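Local atomic coordinates of proteasome assembly chaperone family protein (PDB entry 3VR0), a protein that activates the archaeal proteasome and belongs to the PAC2 family of proteasome assembly chaperones. Residues E26-Y31 and F89-S94; F35-P40 and G191-L196; L65-F70 and F120-K125; E83-E88 and T106-V111; R136-M141 and R203-I208. All coordinates share one frame; numbering follows the deposited sequence.

Contact 1 (E26-Y31 and F89-S94); sequences ERPDIY and FYYWKS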
# COMPACT_ATOMS: atom_id res chain seq x y z
N GLU C 26 9.35 20.63 25.80
CA GLU C 26 9.09 21.99 26.29
C GLU C 26 8.79 22.87 25.10
O GLU C 26 9.11 22.53 23.95
CB GLU C 26 10.36 22.52 27.00
CG GLU C 26 11.56 22.63 26.02
CD GLU C 26 12.76 23.40 26.58
OE1 GLU C 26 12.55 24.46 27.21
OE2 GLU C 26 13.90 22.91 26.39
N ARG C 27 8.24 24.03 25.37
CA ARG C 27 8.08 25.08 24.41
C ARG C 27 9.20 26.11 24.52
O ARG C 27 9.17 26.99 25.40
CB ARG C 27 6.78 25.80 24.65
CG ARG C 27 5.58 24.84 24.80
CD ARG C 27 4.56 25.35 23.79
NE ARG C 27 4.06 24.18 23.15
CZ ARG C 27 3.53 24.15 21.96
NH1 ARG C 27 3.44 25.26 21.23
NH2 ARG C 27 3.14 22.99 21.50
N PRO C 28 10.14 26.07 23.58
CA PRO C 28 11.30 26.97 23.64
C PRO C 28 10.92 28.40 23.36
O PRO C 28 9.90 28.73 22.67
CB PRO C 28 12.25 26.41 22.54
CG PRO C 28 11.71 24.95 22.27
CD PRO C 28 10.21 25.15 22.42
N ASP C 29 11.78 29.24 23.89
CA ASP C 29 11.62 30.67 23.86
C ASP C 29 12.22 31.14 22.55
O ASP C 29 13.33 31.73 22.52
CB ASP C 29 12.35 31.30 25.07
CG ASP C 29 12.26 32.82 25.07
OD1 ASP C 29 11.36 33.32 24.38
OD2 ASP C 29 13.06 33.49 25.75
N ILE C 30 11.51 30.88 21.45
CA ILE C 30 12.06 31.24 20.16
C ILE C 30 11.03 31.93 19.38
O ILE C 30 9.86 31.72 19.63
CB ILE C 30 12.58 30.02 19.36
CG1 ILE C 30 11.44 28.99 19.00
CG2 ILE C 30 13.75 29.44 20.09
CD1 ILE C 30 12.01 27.60 18.49
N TYR C 31 11.43 32.75 18.43
CA TYR C 31 10.42 33.31 17.58
C TYR C 31 10.84 33.53 16.15
O TYR C 31 11.98 33.87 15.86
CB TYR C 31 9.84 34.60 18.16
CG TYR C 31 8.55 34.91 17.42
CD1 TYR C 31 7.58 33.90 17.25
CD2 TYR C 31 8.34 36.18 16.80
CE1 TYR C 31 6.41 34.13 16.56
CE2 TYR C 31 7.14 36.42 16.07
CZ TYR C 31 6.19 35.37 15.96
OH TYR C 31 5.01 35.53 15.28
N PHE C 89 13.66 17.04 16.85
CA PHE C 89 13.75 18.47 16.62
C PHE C 89 14.66 19.10 17.69
O PHE C 89 14.51 18.80 18.89
CB PHE C 89 12.37 19.13 16.72
CG PHE C 89 11.41 18.71 15.65
CD1 PHE C 89 11.20 19.53 14.51
CD2 PHE C 89 10.66 17.56 15.79
CE1 PHE C 89 10.27 19.17 13.53
CE2 PHE C 89 9.71 17.17 14.78
CZ PHE C 89 9.52 17.97 13.68
N TYR C 90 15.58 19.96 17.24
CA TYR C 90 16.50 20.70 18.11
C TYR C 90 16.25 22.18 17.90
O TYR C 90 15.87 22.60 16.79
CB TYR C 90 17.97 20.42 17.75
CG TYR C 90 18.40 19.01 18.09
CD1 TYR C 90 19.17 18.75 19.20
CD2 TYR C 90 18.00 17.95 17.29
CE1 TYR C 90 19.54 17.44 19.52
CE2 TYR C 90 18.36 16.66 17.59
CZ TYR C 90 19.12 16.41 18.69
OH TYR C 90 19.46 15.10 18.95
N TYR C 91 16.45 23.00 18.91
CA TYR C 91 16.37 24.44 18.64
C TYR C 91 17.64 25.19 19.03
O TYR C 91 18.43 24.73 19.88
CB TYR C 91 15.16 25.07 19.35
CG TYR C 91 15.39 25.29 20.86
CD1 TYR C 91 15.91 26.51 21.34
CD2 TYR C 91 15.12 24.27 21.76
CE1 TYR C 91 16.11 26.72 22.73
CE2 TYR C 91 15.28 24.45 23.12
CZ TYR C 91 15.81 25.67 23.61
OH TYR C 91 15.97 25.80 24.96
N TRP C 92 17.80 26.36 18.44
CA TRP C 92 18.90 27.24 18.83
C TRP C 92 18.31 28.61 18.98
O TRP C 92 17.59 29.08 18.08
CB TRP C 92 20.00 27.28 17.78
CG TRP C 92 21.17 28.14 18.08
CD1 TRP C 92 22.22 27.85 18.95
CD2 TRP C 92 21.49 29.41 17.48
NE1 TRP C 92 23.15 28.87 18.90
CE2 TRP C 92 22.72 29.84 18.03
CE3 TRP C 92 20.83 30.24 16.54
CZ2 TRP C 92 23.33 31.06 17.65
CZ3 TRP C 92 21.43 31.45 16.16
CH2 TRP C 92 22.69 31.85 16.73
N LYS C 93 18.57 29.23 20.13
CA LYS C 93 18.08 30.59 20.35
C LYS C 93 19.22 31.54 20.04
O LYS C 93 20.30 31.39 20.57
CB LYS C 93 17.57 30.75 21.80
CG LYS C 93 16.93 32.14 22.12
CD LYS C 93 16.66 32.29 23.65
CE LYS C 93 16.06 33.69 23.99
NZ LYS C 93 15.02 34.22 23.03
N SER C 94 19.02 32.47 19.12
CA SER C 94 20.10 33.41 18.83
C SER C 94 20.43 34.32 20.04
O SER C 94 19.51 34.74 20.76
CB SER C 94 19.71 34.32 17.68
OG SER C 94 20.67 35.35 17.55
O HOH W 1 13.77 28.34 25.60

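Contact 2 (F35-P40 and G191-L196); sequences FIEGLP and GAAGLL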
# COMPACT_ATOMS: atom_id res chain seq x y z
N PHE C 35 13.25 27.07 9.90
CA PHE C 35 13.21 25.61 10.00
C PHE C 35 14.23 24.96 9.08
O PHE C 35 14.14 25.05 7.87
CB PHE C 35 11.77 25.16 9.64
CG PHE C 35 11.52 23.67 9.75
CD1 PHE C 35 12.19 22.89 10.66
CD2 PHE C 35 10.51 23.06 8.96
CE1 PHE C 35 11.94 21.52 10.77
CE2 PHE C 35 10.26 21.68 9.07
CZ PHE C 35 10.96 20.92 9.97
N ILE C 36 15.17 24.22 9.63
CA ILE C 36 16.17 23.60 8.83
C ILE C 36 16.04 22.07 8.84
O ILE C 36 15.95 21.47 9.92
CB ILE C 36 17.59 23.93 9.35
CG1 ILE C 36 17.79 25.45 9.38
CG2 ILE C 36 18.69 23.34 8.39
CD1 ILE C 36 19.15 25.82 9.88
N GLU C 37 16.05 21.46 7.63
CA GLU C 37 15.83 19.99 7.51
C GLU C 37 17.05 19.24 6.98
O GLU C 37 17.58 19.57 5.92
CB GLU C 37 14.61 19.67 6.64
CG GLU C 37 14.45 18.15 6.35
CD GLU C 37 15.22 17.70 5.12
OE1 GLU C 37 15.43 18.54 4.24
OE2 GLU C 37 15.68 16.54 5.03
N GLY C 38 17.49 18.26 7.75
CA GLY C 38 18.56 17.35 7.35
C GLY C 38 18.23 15.92 7.74
O GLY C 38 18.84 15.33 8.63
N LEU C 39 17.24 15.35 7.06
CA LEU C 39 16.85 13.97 7.26
C LEU C 39 17.73 13.04 6.37
O LEU C 39 18.40 13.53 5.47
CB LEU C 39 15.39 13.85 6.90
CG LEU C 39 14.51 14.53 7.97
CD1 LEU C 39 13.11 14.76 7.44
CD2 LEU C 39 14.48 13.68 9.24
N PRO C 40 17.71 11.71 6.60
CA PRO C 40 18.51 10.83 5.73
C PRO C 40 18.06 10.91 4.30
O PRO C 40 16.89 11.11 4.04
CB PRO C 40 18.26 9.44 6.29
CG PRO C 40 17.96 9.71 7.72
CD PRO C 40 17.11 10.95 7.70
N GLY C 191 11.02 13.38 -1.38
CA GLY C 191 10.97 13.29 0.09
C GLY C 191 10.95 14.65 0.80
O GLY C 191 10.61 15.63 0.20
N ALA C 192 11.34 14.69 2.07
CA ALA C 192 11.17 15.89 2.91
C ALA C 192 11.92 17.11 2.39
O ALA C 192 11.38 18.22 2.41
CB ALA C 192 11.53 15.59 4.35
N ALA C 193 13.11 16.92 1.83
CA ALA C 193 13.80 18.08 1.22
C ALA C 193 12.95 18.81 0.20
O ALA C 193 13.10 20.04 -0.04
CB ALA C 193 15.13 17.68 0.62
N GLY C 194 12.04 18.07 -0.42
CA GLY C 194 11.11 18.67 -1.36
C GLY C 194 9.76 18.98 -0.76
O GLY C 194 9.27 20.08 -0.92
N LEU C 195 9.11 17.99 -0.13
CA LEU C 195 7.72 18.19 0.34
C LEU C 195 7.57 19.33 1.37
O LEU C 195 6.57 20.06 1.34
CB LEU C 195 7.16 16.92 0.99
CG LEU C 195 6.87 15.72 0.07
CD1 LEU C 195 5.97 14.75 0.78
CD2 LEU C 195 6.26 16.22 -1.29
N LEU C 196 8.57 19.49 2.26
CA LEU C 196 8.47 20.63 3.24
C LEU C 196 8.28 21.93 2.53
O LEU C 196 7.48 22.76 2.96
CB LEU C 196 9.67 20.69 4.19
CG LEU C 196 9.70 19.47 5.11
CD1 LEU C 196 11.02 19.42 5.95
CD2 LEU C 196 8.49 19.43 6.02

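Contact 3 (L65-F70 and F120-K125); sequences LYSPHF and FEVAGK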
# COMPACT_ATOMS: atom_id res chain seq x y z
N LEU C 65 9.56 12.95 16.84
CA LEU C 65 8.45 12.53 15.98
C LEU C 65 8.49 11.02 15.80
O LEU C 65 9.52 10.45 15.50
CB LEU C 65 8.53 13.27 14.64
CG LEU C 65 7.43 13.04 13.61
CD1 LEU C 65 7.28 14.26 12.69
CD2 LEU C 65 7.71 11.72 12.76
N TYR C 66 7.36 10.36 15.98
CA TYR C 66 7.25 8.96 15.66
C TYR C 66 6.13 8.81 14.65
O TYR C 66 5.16 9.57 14.68
CB TYR C 66 6.87 8.16 16.92
CG TYR C 66 7.92 8.28 18.05
CD1 TYR C 66 9.02 7.45 18.09
CD2 TYR C 66 7.80 9.28 19.05
CE1 TYR C 66 9.98 7.56 19.11
CE2 TYR C 66 8.76 9.41 20.10
CZ TYR C 66 9.83 8.56 20.12
OH TYR C 66 10.75 8.64 21.15
N SER C 67 6.23 7.79 13.82
CA SER C 67 5.23 7.57 12.78
C SER C 67 4.96 6.11 12.50
O SER C 67 5.89 5.33 12.31
CB SER C 67 5.75 8.18 11.48
OG SER C 67 4.71 8.05 10.51
N PRO C 68 3.69 5.75 12.41
CA PRO C 68 3.26 4.39 12.03
C PRO C 68 3.49 4.15 10.52
O PRO C 68 3.27 3.03 10.06
CB PRO C 68 1.74 4.39 12.37
CG PRO C 68 1.36 5.97 12.10
CD PRO C 68 2.54 6.62 12.80
N HIS C 69 3.95 5.18 9.77
CA HIS C 69 4.36 5.03 8.36
C HIS C 69 5.85 4.74 8.24
O HIS C 69 6.32 4.48 7.13
CB HIS C 69 4.03 6.27 7.54
CG HIS C 69 2.56 6.50 7.42
ND1 HIS C 69 1.79 5.87 6.46
CD2 HIS C 69 1.71 7.25 8.17
CE1 HIS C 69 0.53 6.23 6.62
NE2 HIS C 69 0.45 7.07 7.64
N PHE C 70 6.60 4.80 9.35
CA PHE C 70 8.02 4.46 9.30
C PHE C 70 8.15 2.94 9.26
O PHE C 70 7.20 2.24 9.60
CB PHE C 70 8.76 4.98 10.54
CG PHE C 70 9.02 6.48 10.53
CD1 PHE C 70 8.93 7.22 9.35
CD2 PHE C 70 9.39 7.14 11.71
CE1 PHE C 70 9.22 8.63 9.33
CE2 PHE C 70 9.64 8.56 11.73
CZ PHE C 70 9.56 9.29 10.52
N PHE C 120 3.55 12.71 2.88
CA PHE C 120 2.79 13.93 2.98
C PHE C 120 2.32 14.12 4.41
O PHE C 120 2.30 15.25 4.90
CB PHE C 120 1.58 13.96 2.03
CG PHE C 120 1.95 14.22 0.58
CD1 PHE C 120 1.88 15.50 0.04
CD2 PHE C 120 2.39 13.17 -0.23
CE1 PHE C 120 2.25 15.73 -1.29
CE2 PHE C 120 2.76 13.39 -1.54
CZ PHE C 120 2.69 14.67 -2.07
N GLU C 121 1.86 13.04 5.05
CA GLU C 121 1.40 13.10 6.40
C GLU C 121 2.51 13.48 7.38
O GLU C 121 2.27 14.29 8.23
CB GLU C 121 0.87 11.76 6.86
CG GLU C 121 -0.17 11.96 7.87
CD GLU C 121 -0.20 10.88 8.88
OE1 GLU C 121 0.85 10.65 9.52
OE2 GLU C 121 -1.28 10.27 9.03
N VAL C 122 3.70 12.88 7.26
CA VAL C 122 4.82 13.25 8.14
C VAL C 122 5.24 14.74 7.90
O VAL C 122 5.33 15.53 8.86
CB VAL C 122 6.02 12.28 7.96
CG1 VAL C 122 7.34 12.86 8.64
CG2 VAL C 122 5.69 10.89 8.47
N ALA C 123 5.48 15.12 6.65
CA ALA C 123 5.80 16.51 6.30
C ALA C 123 4.77 17.54 6.82
O ALA C 123 5.11 18.61 7.30
CB ALA C 123 5.91 16.65 4.80
N GLY C 124 3.49 17.21 6.66
CA GLY C 124 2.40 18.03 7.12
C GLY C 124 2.43 18.19 8.66
O GLY C 124 2.27 19.32 9.14
N LYS C 125 2.64 17.08 9.40
CA LYS C 125 2.74 17.19 10.88
C LYS C 125 3.97 18.03 11.28
O LYS C 125 3.87 18.83 12.21
CB LYS C 125 2.88 15.82 11.56
CG LYS C 125 1.56 15.04 11.65
CD LYS C 125 0.60 15.61 12.74
CE LYS C 125 1.27 15.74 14.10
NZ LYS C 125 0.24 16.14 15.12

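Contact 4 (E83-E88 and T106-V111); sequences ELMKNE and TGDTQV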
# COMPACT_ATOMS: atom_id res chain seq x y z
N GLU C 83 14.50 1.40 20.69
CA GLU C 83 13.64 2.53 20.43
C GLU C 83 13.06 2.52 19.00
O GLU C 83 13.77 2.28 18.03
CB GLU C 83 14.43 3.82 20.64
CG GLU C 83 13.56 5.03 20.78
CD GLU C 83 14.35 6.26 21.26
OE1 GLU C 83 15.52 6.43 20.86
OE2 GLU C 83 13.77 7.08 22.02
N LEU C 84 11.78 2.85 18.87
CA LEU C 84 11.19 3.10 17.57
C LEU C 84 12.03 4.09 16.77
O LEU C 84 12.79 4.91 17.33
CB LEU C 84 9.79 3.67 17.73
CG LEU C 84 8.69 2.80 18.31
CD1 LEU C 84 7.46 3.69 18.45
CD2 LEU C 84 8.39 1.60 17.43
N MET C 85 11.87 4.01 15.45
CA MET C 85 12.48 4.97 14.59
C MET C 85 11.76 6.31 14.74
O MET C 85 10.56 6.35 15.05
CB MET C 85 12.49 4.45 13.16
CG MET C 85 13.47 3.20 13.04
SD MET C 85 13.97 2.91 11.37
CE MET C 85 12.37 2.44 10.85
N LYS C 86 12.52 7.38 14.57
CA LYS C 86 12.02 8.68 14.99
C LYS C 86 12.77 9.79 14.28
O LYS C 86 13.83 9.54 13.64
CB LYS C 86 12.18 8.81 16.53
CG LYS C 86 13.68 8.98 16.98
CD LYS C 86 13.86 8.85 18.53
CE LYS C 86 15.31 9.17 18.89
NZ LYS C 86 15.53 9.02 20.36
N ASN C 87 12.19 10.98 14.31
CA ASN C 87 12.91 12.19 13.95
C ASN C 87 13.02 13.03 15.24
O ASN C 87 12.22 12.83 16.20
CB ASN C 87 12.18 12.99 12.87
CG ASN C 87 12.01 12.20 11.55
OD1 ASN C 87 11.21 12.60 10.71
ND2 ASN C 87 12.77 11.09 11.37
N GLU C 88 13.96 13.96 15.26
CA GLU C 88 14.23 14.75 16.45
C GLU C 88 14.26 16.17 16.04
O GLU C 88 14.81 16.48 14.98
CB GLU C 88 15.59 14.38 17.04
CG GLU C 88 15.69 12.95 17.56
CD GLU C 88 17.10 12.61 18.09
OE1 GLU C 88 18.14 13.09 17.52
OE2 GLU C 88 17.18 11.86 19.10
N THR C 106 16.30 16.32 12.34
CA THR C 106 17.01 15.20 11.74
C THR C 106 16.38 13.90 12.27
O THR C 106 15.37 13.92 12.96
CB THR C 106 18.56 15.28 12.00
OG1 THR C 106 19.24 14.33 11.16
CG2 THR C 106 18.96 15.00 13.46
N GLY C 107 16.96 12.75 11.98
CA GLY C 107 16.39 11.52 12.48
C GLY C 107 16.90 10.27 11.81
O GLY C 107 17.82 10.31 10.98
N ASP C 108 16.33 9.14 12.21
CA ASP C 108 16.74 7.85 11.70
C ASP C 108 16.39 7.64 10.20
O ASP C 108 17.09 6.92 9.49
CB ASP C 108 16.07 6.74 12.49
CG ASP C 108 16.39 6.77 13.98
OD1 ASP C 108 17.57 6.82 14.35
OD2 ASP C 108 15.45 6.69 14.80
N THR C 109 15.29 8.21 9.71
CA THR C 109 14.72 7.69 8.48
C THR C 109 13.71 8.64 7.96
O THR C 109 13.28 9.58 8.67
CB THR C 109 13.95 6.30 8.71
OG1 THR C 109 13.55 5.73 7.45
CG2 THR C 109 12.69 6.47 9.58
N GLN C 110 13.32 8.41 6.72
CA GLN C 110 12.13 9.00 6.17
C GLN C 110 11.19 7.83 5.94
O GLN C 110 11.57 6.67 6.11
CB GLN C 110 12.42 9.73 4.84
CG GLN C 110 13.42 10.89 4.96
CD GLN C 110 13.32 11.91 3.81
OE1 GLN C 110 12.23 12.27 3.36
NE2 GLN C 110 14.47 12.38 3.35
N VAL C 111 9.96 8.14 5.55
CA VAL C 111 8.99 7.12 5.24
C VAL C 111 9.54 6.33 4.02
O VAL C 111 10.20 6.92 3.16
CB VAL C 111 7.65 7.80 4.89
CG1 VAL C 111 6.69 6.84 4.16
CG2 VAL C 111 6.97 8.38 6.19
O HOH W 2 11.05 11.69 8.11

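Contact 5 (R136-M141 and R203-I208); sequences REIITM and RGMFGI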
# COMPACT_ATOMS: atom_id res chain seq x y z
N ARG C 136 8.06 30.62 9.32
CA ARG C 136 7.58 30.99 7.98
C ARG C 136 8.54 30.45 6.95
O ARG C 136 8.16 30.21 5.83
CB ARG C 136 7.49 32.53 7.80
CG ARG C 136 6.49 33.24 8.80
CD ARG C 136 6.65 34.80 8.80
NE ARG C 136 8.06 35.17 9.06
CZ ARG C 136 8.80 35.93 8.24
NH1 ARG C 136 8.23 36.46 7.14
NH2 ARG C 136 10.08 36.16 8.54
N GLU C 137 9.80 30.30 7.35
CA GLU C 137 10.90 30.19 6.42
C GLU C 137 11.61 28.85 6.64
O GLU C 137 11.86 28.46 7.78
CB GLU C 137 11.92 31.34 6.63
CG GLU C 137 12.94 31.42 5.46
CD GLU C 137 13.90 32.66 5.55
OE1 GLU C 137 13.60 33.57 6.33
OE2 GLU C 137 14.97 32.65 4.89
N ILE C 138 11.93 28.18 5.54
CA ILE C 138 12.43 26.80 5.59
C ILE C 138 13.68 26.67 4.77
O ILE C 138 13.71 27.16 3.67
CB ILE C 138 11.37 25.85 4.99
CG1 ILE C 138 10.08 25.91 5.77
CG2 ILE C 138 11.84 24.42 4.98
CD1 ILE C 138 8.79 25.44 4.95
N ILE C 139 14.69 25.96 5.26
CA ILE C 139 15.84 25.66 4.43
C ILE C 139 16.00 24.15 4.45
O ILE C 139 16.10 23.57 5.51
CB ILE C 139 17.12 26.33 5.03
CG1 ILE C 139 16.98 27.87 5.04
CG2 ILE C 139 18.32 25.93 4.21
CD1 ILE C 139 18.26 28.59 5.62
N THR C 140 16.00 23.49 3.29
CA THR C 140 16.23 22.03 3.30
C THR C 140 17.61 21.71 2.73
O THR C 140 18.08 22.36 1.83
CB THR C 140 15.13 21.26 2.54
OG1 THR C 140 15.15 21.68 1.20
CG2 THR C 140 13.70 21.60 3.09
N MET C 141 18.24 20.69 3.27
CA MET C 141 19.55 20.32 2.91
C MET C 141 19.48 18.88 2.48
O MET C 141 18.79 18.07 3.12
CB MET C 141 20.46 20.43 4.14
CG MET C 141 20.41 21.88 4.78
SD MET C 141 21.67 21.99 6.05
CE MET C 141 21.22 20.66 7.13
N ARG C 203 0.86 26.76 2.28
CA ARG C 203 0.41 27.38 3.53
C ARG C 203 0.92 28.80 3.66
O ARG C 203 0.68 29.42 4.65
CB ARG C 203 0.95 26.62 4.73
CG ARG C 203 0.47 25.25 4.80
CD ARG C 203 1.18 24.57 5.94
NE ARG C 203 0.79 23.18 6.00
CZ ARG C 203 0.64 22.53 7.14
NH1 ARG C 203 0.81 23.17 8.30
NH2 ARG C 203 0.29 21.25 7.12
N GLY C 204 1.65 29.31 2.68
CA GLY C 204 2.08 30.71 2.73
C GLY C 204 3.47 30.84 3.30
O GLY C 204 3.94 31.95 3.51
N MET C 205 4.13 29.69 3.53
CA MET C 205 5.55 29.60 3.95
C MET C 205 6.48 29.63 2.73
O MET C 205 6.03 29.60 1.57
CB MET C 205 5.77 28.29 4.74
CG MET C 205 4.88 28.16 6.00
SD MET C 205 5.05 26.54 6.77
CE MET C 205 6.62 26.68 7.68
N PHE C 206 7.79 29.69 2.96
CA PHE C 206 8.71 29.94 1.86
C PHE C 206 10.07 29.47 2.22
O PHE C 206 10.35 29.25 3.43
CB PHE C 206 8.73 31.42 1.46
CG PHE C 206 9.26 32.37 2.54
CD1 PHE C 206 10.61 32.72 2.56
CD2 PHE C 206 8.41 32.94 3.49
CE1 PHE C 206 11.11 33.63 3.55
CE2 PHE C 206 8.90 33.83 4.48
CZ PHE C 206 10.25 34.18 4.49
N GLY C 207 10.92 29.29 1.22
CA GLY C 207 12.28 28.92 1.52
C GLY C 207 13.09 28.40 0.37
O GLY C 207 12.81 28.72 -0.76
N ILE C 208 14.11 27.62 0.67
CA ILE C 208 15.11 27.29 -0.32
C ILE C 208 15.57 25.86 -0.06
O ILE C 208 15.65 25.44 1.08
CB ILE C 208 16.36 28.30 -0.21
CG1 ILE C 208 17.38 28.01 -1.28
CG2 ILE C 208 16.99 28.29 1.24
CD1 ILE C 208 18.39 29.28 -1.55

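Contact 1 (E26-Y31 and F89-S94)
The loop joining strand 21-24 to strand 34-37 crosses one face of the large mixed sheet here and lies over the end of strand 87-92, where Tyr-91 and Lys-93 meet it. Tyr-91 carries most of the contact. Its CG sits in the crowded position between backbone N and carbonyl carbon (chi1 77°), which lifts the ring toward Pro-28. Pro-28 CB lies over the ring centre in a CH-pi contact, 3.5 Å from the centroid and almost on the ring normal. Pro-28 CG flanks it, 3.5 Å from Tyr-91 CD2. Ile-30 comes in obliquely, its CG2 3.8 Å from Tyr-91 CD1. At the far end, Glu-26 OE2 stands near the ring plane at the hydroxyl edge, its carboxylate turned 88° to the ring. A water accepts from Asp-29 N at 2.8 Å and makes a weak bond to Tyr-91 OH. Asp-29 is the centre of an inverse gamma turn. Lys-93 runs out extended and bends only at chi4, so that NZ donates to Asp-29 O at 3.1 Å from above the carbonyl plane. The same NZ forms a long salt bridge with Asp-29 OD2 (3.4 Å), the bond being weak. An alanine in place of Tyr-91 would remove the ring under Pro-28 and the hydroxyl beside the water, and would probably loosen the loop on the strand. Pro-28 also packs on Phe-62 and Phe-133 and is buried, whereas Asp-29 and Lys-93 are exposed; the apolar stacking is therefore likely to set the position of the loop, with the ion pair adding a weaker, solvent-screened tie.

Contact 2 (F35-P40 and G191-L196)
Strand 35-37 and the first turn of helix 192-202 run nearly antiparallel, 151° between their directions, with the short axes 9.8 Å apart. This is helix-on-sheet packing in an alpha/beta fold: the strand is a central one of the mixed sheet, bonded to strands 102-107 and 137-145, and the helix packs on its face. Gly-191, at the N-cap position, turns its carbonyl into the first turn, where O accepts from both Gly-194 N and Leu-195 N; its backbone also bonds to the second subunit. Phe-35, Glu-37 and Leu-39 all direct their side chains at the helix. Phe-35, with CG anti to the backbone N, meets Leu-196 at about a right angle, its CE2 3.9 Å from Leu-196 CD1. That same methyl sits 3.7 Å from Glu-37 CB and equally close to CG. Glu-37 then bends sharply at chi2 (-87°), which brings its buried carboxylate to the start of the helix. Glu-37 OE2 curls back to accept Leu-39 N at 2.8 Å, a nearly straight bond (167°) that arrives from above the carboxylate plane and ties the side chain to the backbone two residues on. Glu-37 OE1 rests 3.5 Å from Ala-193 CA, a packing contact. The partial positive charge of the helix N-terminus would probably favour the ionised carboxylate. Ala-192 N, at this same end, is taken by Gln-110 OE1, and a gold ion lies about 4 Å from the Ala-192 side chain. Next to the carboxylate, Ala-192 CB meets Leu-39 CD1 methyl to methyl at 3.6 Å.

Contact 3 (L65-F70 and F120-K125)
His-69 leaves the type I turn Ser-67 to Phe-70, which follows strand 60-66 of the mixed sheet, and reaches toward helix 116-131. Its CB lies 3.5 Å from Ser-67 OG, the oxygen that also accepts His-69 N at 3.1 Å and so closes an ST turn. From there CG stands anti to the carbonyl carbon (chi1 -66°), which carries the ring toward the helix, with Ser-67 OG in the ring plane at its edge. Along one branch CD2 comes within 3.8 Å of Glu-121 OE1; beyond it NE2 lies 3.9 Å from Glu-121 OE2. The carboxylate plane is 88° from the ring, and the two groups are not hydrogen-bonded: both belong to a gold site, with the metal about 2 Å from the His-69 side chain. On the other branch ND1 is bonded to Asp-115, a partner that would help to fix the rotation of the imidazole. Thr-20 OG1 is hydrogen-bonded to both Ser-67 OG and Glu-121 OE1 and so ties the turn to the helix. One helix position along, Val-122 fills the apolar half of the contact. Its CG1 meets Leu-65 CD2 at 4.3 Å, while CG2 is directed at the turn and also brushes Phe-70 CE1. Phe-70 in turn lays one ring face over Ser-67 CB. The closest touch between turn and helix is Val-122 CG2 against Ser-67 OG, at 3.6 Å.

Contact 4 (E83-E88 and T106-V111)
The Asn-87 amide is gripped along its edge. ND2 donates to Thr-109 O at 3.1 Å, close to the amide plane (12° out of it), and makes a weaker bond to Lys-86 O. OD1 accepts from a water at 2.8 Å that also donates to Thr-109 O, so amide, water and carbonyl close a small ring. To one side of the amide plane lies Thr-106 O, to the other the Phe-70 ring. The second flat group, the Asp-108 carboxylate, faces the strand with OD2, whose anti lone pair takes Lys-86 N at 3.0 Å in a bent bond (137°). Arg-77 is the other partner of OD2. Asp-108 N answers with a bond to Lys-86 O of 2.9 Å, nearly along the C=O axis. All this lies at one end of the beta hairpin 87-92/102-107, part of the mixed sheet. Glu-88 and Thr-106 form its last antiparallel hydrogen-bonded pair here, with Glu-88 N to Thr-106 O at 2.7 Å and Thr-106 N to Glu-88 O at 3.0 Å. Asn-87 and Gly-107, the adjoining non-hydrogen-bonded pair, come unusually close, CA to CA 3.8 Å; a CB on Gly-107 would clash with Asn-87 ND2 and Lys-86 O. Replacing Asn-87 by an alanine would remove the direct and the water-mediated link to Thr-109 O and would probably let the chain after Gly-107 drift from the strand. Lys-86 extends between two acids: NZ bonds Glu-83 OE1 at 2.6 Å and forms a longer salt bridge with Glu-88 OE2. Thr-109 CG2 touches Met-85 CB and SD across the end of the hairpin.

Contact 5 (R136-M141 and R203-I208)
The tight part is the backbone ladder. Ile-138 is gripped twice from the same side, its N donating to Phe-206 O at 2.8 Å and its O receiving Ile-208 N at 3.1 Å. Gly-207 lets the strands close in: its CA sits 3.1 Å from Ile-138 O in a CA-H...O contact, and a CB at that place would strike the same oxygen. Thr-140 N to Ile-208 O carries the ladder onward. Around it Ile-139 and Ile-208 lie side by side, CG1 against CG2 at 3.8 Å. On the opposite face Met-205, bent at chi3, crosses Ile-138 at about a right angle, CE meeting CD1. These are the parallel strands 137-145 and 206-214, neighbours in the central mixed sheet; the chain enters the second from helix 192-202 through a Schellman motif at Gly-204. Toward that entrance the ladder still holds, Phe-206 N donating to Arg-136 O, but Arg-136 is exposed to solvent and Phe-206 partly so. Phe-206, its CG in the crowded position (chi1 65°), leans its ring over Glu-137, whose CG reaches CE1 at 3.4 Å and whose CB makes a CH-pi contact. The Glu-137 carboxylate lies along the ring, 26° between planes, with OE1 bonded to Arg-100 and OE2 to Tyr-168. Arg-136 runs alongside the ring and puts NH1 at its edge, 3.8 Å from Phe-206 CE2, with the guanidinium tilted 69° from the ring. NE is spoken for by Asp-32.

All five contacts reach the same mixed sheet. The closest pairs are contacts 2 and 5 and contacts 3 and 4 (centres about 10 Å apart): strand 34-37 bonds to strand 137-145 through Phe-35 O and Ile-139 N (2.8 Å), and strand 60-66 to strand 87-92 through Leu-65 N and Asn-87 O (2.7 Å). Contact 2 meets contact 4 where Gly-38 O faces Thr-106 OG1 and Pro-40 O faces Gln-110 NE2. Helices 116-131 and 192-202 touch where Leu-195 packs on Ala-123. Contact 1, centred about 19 Å from contact 2, still touches it through Phe-89 on Phe-35. Contact 3 supplies a gold site; the Asn-87 side chain in contact 4 lies about 7 Å from a gold ion.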